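Local structure of transcriptional regulator (AraC-type DNA-binding domain-containing proteins) (Chromobacterium violaceum, 3OIO) at residues L48-P52 with S53-L57; L61-A64 with R65-Q69. The protein probably binds specific DNA sequences to regulate transcription, this chain being the AraC-type helix-turn-helix domain of a longer regulator. All coordinates share one frame; numbering follows the deposited sequence. Where two conformers were deposited one is given.

Contact 1: residues L48-P52 with S53-L57; sequences LGTVP and SKYYL
Tyr55 meets Leu48 and Thr50 with its side chain and Val51 through its backbone N. CG of Tyr55 lies anti to the backbone N (chi1 -175°), which sets the ring beside Leu48. Leu48 comes over one face: CD1 makes a CH-pi contact, 4.2 Å from the centroid of the Tyr55 ring, described here for one of two modelled conformers of Leu48. Thr50 CG2 approaches at the edge, near the ring plane, and packs 3.8 Å from Tyr55 CB, the two side chains crossing at about a right angle. The other branch of Thr50 serves the neighbouring residue, with OG1 lying against CB of Lys54.

Val51 is the N-cap residue, and it is its carbonyl that receives the first turn. Tyr55 N donates to Val51 O at 3.0 Å in a nearly straight bond (166°), and Lys54 N adds a weak one to the same oxygen. The side chain of Val51 touches both Ser53 OG and the aliphatic chain of Lys54, with CG2 3.7 Å from Lys54 CG.

Pro52 takes the first position of the helix, where its lack of an N-H costs no helical bond. Its carbonyl accepts from Tyr56 N at 2.9 Å, so the regular helical pattern is running by the second bond. A loop residue as N-cap followed by proline thus opens helix 52-70 of this AraC-type helix-turn-helix domain.

Pro52 is buried between three helices, meeting Met16 of helix 7-17, Thr26 of helix 26-33, and Glu41 and Phe44 of helix 37-47. Tyr55 rests on Val13, Leu48 on Leu9, and Tyr56 OH is hydrogen-bonded to Asn19 O and Leu24 N. The start of helix 52-70 is thus seated on the N-terminal helices.

Contact 2: residues L61-A64 with R65-Q69; sequences LNRA and RQLLQ
The guanidinium of Arg63 meets Gln66 OE1 at its edge, with the oxygen in the guanidinium plane and the NE hydrogen pointing to it. The bond from Arg63 NE to Gln66 OE1 is 3.0 Å long and fairly straight at 162°, yet the donor sits tilted from the plane of the Gln66 amide, and the two flat groups are turned 33° against each other. It is described here for one of two modelled conformers of Gln66. Two residues on from Arg63, and on a different side of the helix, Arg65 presents its own guanidinium: Gln69 NE2 lies above one face, offset toward the rim, while a water sits at the edge in plane. That water accepts from Arg65 NH1 at 2.9 Å and donates to Asn62 OD1 at 2.7 Å, bridging side chains three residues apart; Asn62 ND2 is hydrogen-bonded to Glu58 O.

Chain shape explains how the two arginines differ. Arg63 bends at chi2 and chi3, folding its NE back over the helix surface to Gln66, whereas Arg65 runs extended from CG to NE and makes a long, weak ion pair with Glu105.

Beneath these polar groups the helix is regular. Arg65 N bonds to Leu61 O at 2.9 Å, Gln66 N to Asn62 O at 3.0 Å, and Leu68 N to Ala64 O at 2.8 Å. The CG of Leu68 also packs on Ala64 O. Leu61, Ala64 and Leu68 are buried; Ala64, Leu67 and Leu68 meet Ile78 of helix 75-81, and Ala64 also touches Phe90 and Leu68 Tyr94, both of helix 87-98. The turn belongs to helix 52-70, consistent with the long helix that joins the two helix-turn-helix parts in AraC-type domains.

How the contacts relate
From the N terminus, the chain passes helices 7-17, 26-33 and 37-47 before contact 1 closes the short loop that turns into helix 52-70. Contact 2 opens further along the same helix, so the two lie in series and neither nests in nor crosses the other. Their centres are 18 Å apart, on opposite sides of the centre of the chain, and no direct touch joins them. Contact 1 places the start of helix 52-70 among the N-terminal helices, while contact 2 faces helices 75-81 and 87-98 beyond it. Together they mark the two ends of a helix that probably joins two helix-turn-helix parts, as in AraC-type domains.

Contact 1: residues L48-P52 with S53-L57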
loop_
_atom_site.group_PDB
_atom_site.type_symbol
_atom_site.label_atom_id
_atom_site.label_comp_id
_atom_site.label_asym_id
_atom_site.label_seq_id
_atom_site.Cartn_x
_atom_site.Cartn_y
_atom_site.Cartn_z
ATOM N N LEU A 48 4.719 -13.621 -2.082
ATOM C CA LEU A 48 4.116 -12.798 -1.042
ATOM C C LEU A 48 2.749 -13.310 -0.581
ATOM O O LEU A 48 2.255 -12.876 0.446
ATOM C CB LEU A 48 4.021 -11.343 -1.483
ATOM C CG LEU A 48 5.385 -10.696 -1.709
ATOM C CD1 LEU A 48 5.221 -9.287 -2.250
ATOM C CD2 LEU A 48 6.246 -10.713 -0.413
ATOM N N GLY A 49 2.144 -14.217 -1.347
ATOM C CA GLY A 49 0.842 -14.812 -0.974
ATOM C C GLY A 49 -0.420 -14.019 -1.278
ATOM O O GLY A 49 -1.456 -14.251 -0.655
ATOM N N THR A 50 -0.349 -13.068 -2.204
ATOM C CA THR A 50 -1.501 -12.206 -2.492
ATOM C C THR A 50 -1.489 -11.814 -3.971
ATOM O O THR A 50 -0.743 -12.396 -4.749
ATOM C CB THR A 50 -1.513 -10.983 -1.546
ATOM O OG1 THR A 50 -2.762 -10.284 -1.666
ATOM C CG2 THR A 50 -0.351 -10.067 -1.843
ATOM N N VAL A 51 -2.370 -10.920 -4.374
ATOM C CA VAL A 51 -2.376 -10.430 -5.735
ATOM C C VAL A 51 -1.789 -9.029 -5.758
ATOM O O VAL A 51 -1.782 -8.339 -4.734
ATOM C CB VAL A 51 -3.782 -10.497 -6.385
ATOM C CG1 VAL A 51 -4.280 -11.957 -6.394
ATOM C CG2 VAL A 51 -4.791 -9.578 -5.679
ATOM N N PRO A 52 -1.265 -8.597 -6.909
ATOM C CA PRO A 52 -0.575 -7.300 -6.907
ATOM C C PRO A 52 -1.423 -6.115 -6.410
ATOM O O PRO A 52 -0.923 -5.291 -5.635
ATOM C CB PRO A 52 -0.151 -7.128 -8.393
ATOM C CG PRO A 52 -0.043 -8.526 -8.912
ATOM C CD PRO A 52 -1.137 -9.300 -8.202
ATOM N N SER A 53 -2.692 -6.048 -6.793
ATOM C CA SER A 53 -3.550 -4.924 -6.406
ATOM C C SER A 53 -3.754 -4.888 -4.891
ATOM O O SER A 53 -3.840 -3.812 -4.277
ATOM C CB SER A 53 -4.896 -5.002 -7.134
ATOM O OG SER A 53 -5.542 -6.200 -6.789
ATOM N N LYS A 54 -3.826 -6.059 -4.283
ATOM C CA LYS A 54 -4.011 -6.112 -2.824
ATOM C C LYS A 54 -2.747 -5.770 -2.066
ATOM O O LYS A 54 -2.810 -5.048 -1.046
ATOM C CB LYS A 54 -4.607 -7.450 -2.396
ATOM C CG LYS A 54 -6.065 -7.541 -2.875
ATOM C CD LYS A 54 -6.707 -8.879 -2.532
ATOM C CE LYS A 54 -8.140 -8.934 -3.099
ATOM N NZ LYS A 54 -8.901 -10.179 -2.717
ATOM N N TYR A 55 -1.588 -6.187 -2.593
ATOM C CA TYR A 55 -0.339 -5.763 -1.976
ATOM C C TYR A 55 -0.197 -4.226 -2.119
ATOM O O TYR A 55 0.255 -3.535 -1.204
ATOM C CB TYR A 55 0.872 -6.498 -2.607
ATOM C CG TYR A 55 2.140 -6.149 -1.900
ATOM C CD1 TYR A 55 2.573 -6.876 -0.794
ATOM C CD2 TYR A 55 2.875 -5.020 -2.298
ATOM C CE1 TYR A 55 3.742 -6.496 -0.101
ATOM C CE2 TYR A 55 4.021 -4.625 -1.619
ATOM C CZ TYR A 55 4.464 -5.380 -0.538
ATOM O OH TYR A 55 5.600 -4.988 0.139
ATOM N N TYR A 56 -0.585 -3.691 -3.272
ATOM C CA TYR A 56 -0.492 -2.233 -3.483
ATOM C C TYR A 56 -1.355 -1.474 -2.458
ATOM O O TYR A 56 -0.944 -0.430 -1.912
ATOM C CB TYR A 56 -0.951 -1.894 -4.918
ATOM C CG TYR A 56 -0.141 -0.810 -5.608
ATOM C CD1 TYR A 56 0.494 0.220 -4.866
ATOM C CD2 TYR A 56 -0.049 -0.782 -7.009
ATOM C CE1 TYR A 56 1.250 1.214 -5.521
ATOM C CE2 TYR A 56 0.692 0.208 -7.676
ATOM C CZ TYR A 56 1.316 1.209 -6.937
ATOM O OH TYR A 56 2.013 2.167 -7.622
ATOM N N LEU A 57 -2.530 -2.013 -2.183
ATOM C CA LEU A 57 -3.390 -1.437 -1.144
ATOM C C LEU A 57 -2.662 -1.509 0.219
ATOM O O LEU A 57 -2.676 -0.531 0.978
ATOM C CB LEU A 57 -4.716 -2.182 -1.068
ATOM C CG LEU A 57 -5.669 -1.681 0.040
ATOM C CD1 LEU A 57 -6.062 -0.190 -0.165
ATOM C CD2 LEU A 57 -6.944 -2.609 0.132
#

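Contact 2: residues L61-A64 with R65-Q69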
loop_
_atom_site.group_PDB
_atom_site.type_symbol
_atom_site.label_atom_id
_atom_site.label_comp_id
_atom_site.label_asym_id
_atom_site.label_seq_id
_atom_site.Cartn_x
_atom_site.Cartn_y
_atom_site.Cartn_z
ATOM N N LEU A 61 -1.819 1.716 2.467
ATOM C CA LEU A 61 -2.280 1.772 3.867
ATOM C C LEU A 61 -1.117 1.978 4.849
ATOM O O LEU A 61 -1.269 2.709 5.851
ATOM C CB LEU A 61 -3.034 0.487 4.241
ATOM C CG LEU A 61 -4.445 0.472 3.606
ATOM C CD1 LEU A 61 -5.034 -0.945 3.773
ATOM C CD2 LEU A 61 -5.449 1.573 4.149
ATOM N N ASN A 62 0.042 1.345 4.576
ATOM C CA ASN A 62 1.200 1.592 5.405
ATOM C C ASN A 62 1.748 3.005 5.255
ATOM O O ASN A 62 2.216 3.583 6.251
ATOM C CB ASN A 62 2.281 0.515 5.166
ATOM C CG ASN A 62 2.031 -0.711 6.028
ATOM O OD1 ASN A 62 2.402 -0.745 7.219
ATOM N ND2 ASN A 62 1.375 -1.718 5.452
ATOM N N ARG A 63 1.707 3.570 4.035
ATOM C CA ARG A 63 2.091 4.979 3.921
ATOM C C ARG A 63 1.110 5.839 4.749
ATOM O O ARG A 63 1.510 6.808 5.426
ATOM C CB ARG A 63 2.146 5.434 2.444
ATOM C CG ARG A 63 2.410 6.948 2.263
ATOM C CD ARG A 63 3.673 7.514 2.935
ATOM N NE ARG A 63 4.935 6.807 2.688
ATOM C CZ ARG A 63 5.764 7.055 1.671
ATOM N NH1 ARG A 63 6.913 6.374 1.557
ATOM N NH2 ARG A 63 5.446 7.965 0.750
ATOM N N ALA A 64 -0.172 5.494 4.700
ATOM C CA ALA A 64 -1.179 6.256 5.472
ATOM C C ALA A 64 -0.848 6.178 6.970
ATOM O O ALA A 64 -0.955 7.174 7.725
ATOM C CB ALA A 64 -2.571 5.709 5.185
ATOM N N ARG A 65 -0.463 4.994 7.422
ATOM C CA ARG A 65 -0.092 4.834 8.831
ATOM C C ARG A 65 1.077 5.760 9.185
ATOM O O ARG A 65 1.065 6.417 10.259
ATOM C CB ARG A 65 0.244 3.354 9.110
ATOM C CG ARG A 65 0.721 3.093 10.552
ATOM C CD ARG A 65 0.787 1.611 10.838
ATOM N NE ARG A 65 1.250 1.382 12.193
ATOM C CZ ARG A 65 2.542 1.230 12.544
ATOM N NH1 ARG A 65 3.498 1.274 11.622
ATOM N NH2 ARG A 65 2.883 1.048 13.827
ATOM N N GLN A 66 2.094 5.800 8.316
ATOM C CA GLN A 66 3.214 6.716 8.508
ATOM C C GLN A 66 2.757 8.172 8.622
ATOM O O GLN A 66 3.232 8.901 9.500
ATOM C CB GLN A 66 4.297 6.528 7.414
ATOM C CG GLN A 66 4.971 5.129 7.421
ATOM C CD GLN A 66 5.900 4.867 6.218
ATOM O OE1 GLN A 66 5.520 5.042 5.061
ATOM N NE2 GLN A 66 7.096 4.406 6.497
ATOM N N LEU A 67 1.822 8.588 7.769
ATOM C CA LEU A 67 1.287 9.965 7.795
ATOM C C LEU A 67 0.427 10.248 9.050
ATOM O O LEU A 67 0.440 11.362 9.586
ATOM C CB LEU A 67 0.483 10.261 6.519
ATOM C CG LEU A 67 1.304 10.247 5.217
ATOM C CD1 LEU A 67 0.350 10.343 4.018
ATOM C CD2 LEU A 67 2.344 11.372 5.151
ATOM N N LEU A 68 -0.285 9.235 9.519
ATOM C CA LEU A 68 -1.074 9.352 10.737
ATOM C C LEU A 68 -0.194 9.524 11.938
ATOM O O LEU A 68 -0.581 10.198 12.913
ATOM C CB LEU A 68 -1.943 8.120 10.921
ATOM C CG LEU A 68 -3.138 8.114 9.930
ATOM C CD1 LEU A 68 -3.674 6.695 9.818
ATOM C CD2 LEU A 68 -4.258 9.101 10.372
ATOM N N GLN A 69 0.983 8.920 11.879
ATOM C CA GLN A 69 1.904 9.023 13.002
ATOM C C GLN A 69 2.745 10.302 12.970
ATOM O O GLN A 69 3.278 10.694 14.012
ATOM C CB GLN A 69 2.769 7.774 13.117
ATOM C CG GLN A 69 1.955 6.555 13.455
ATOM C CD GLN A 69 2.764 5.310 13.542
ATOM O OE1 GLN A 69 3.780 5.150 12.858
ATOM N NE2 GLN A 69 2.310 4.392 14.352
HETATM O O HOH W 1 3.582 1.092 8.736
#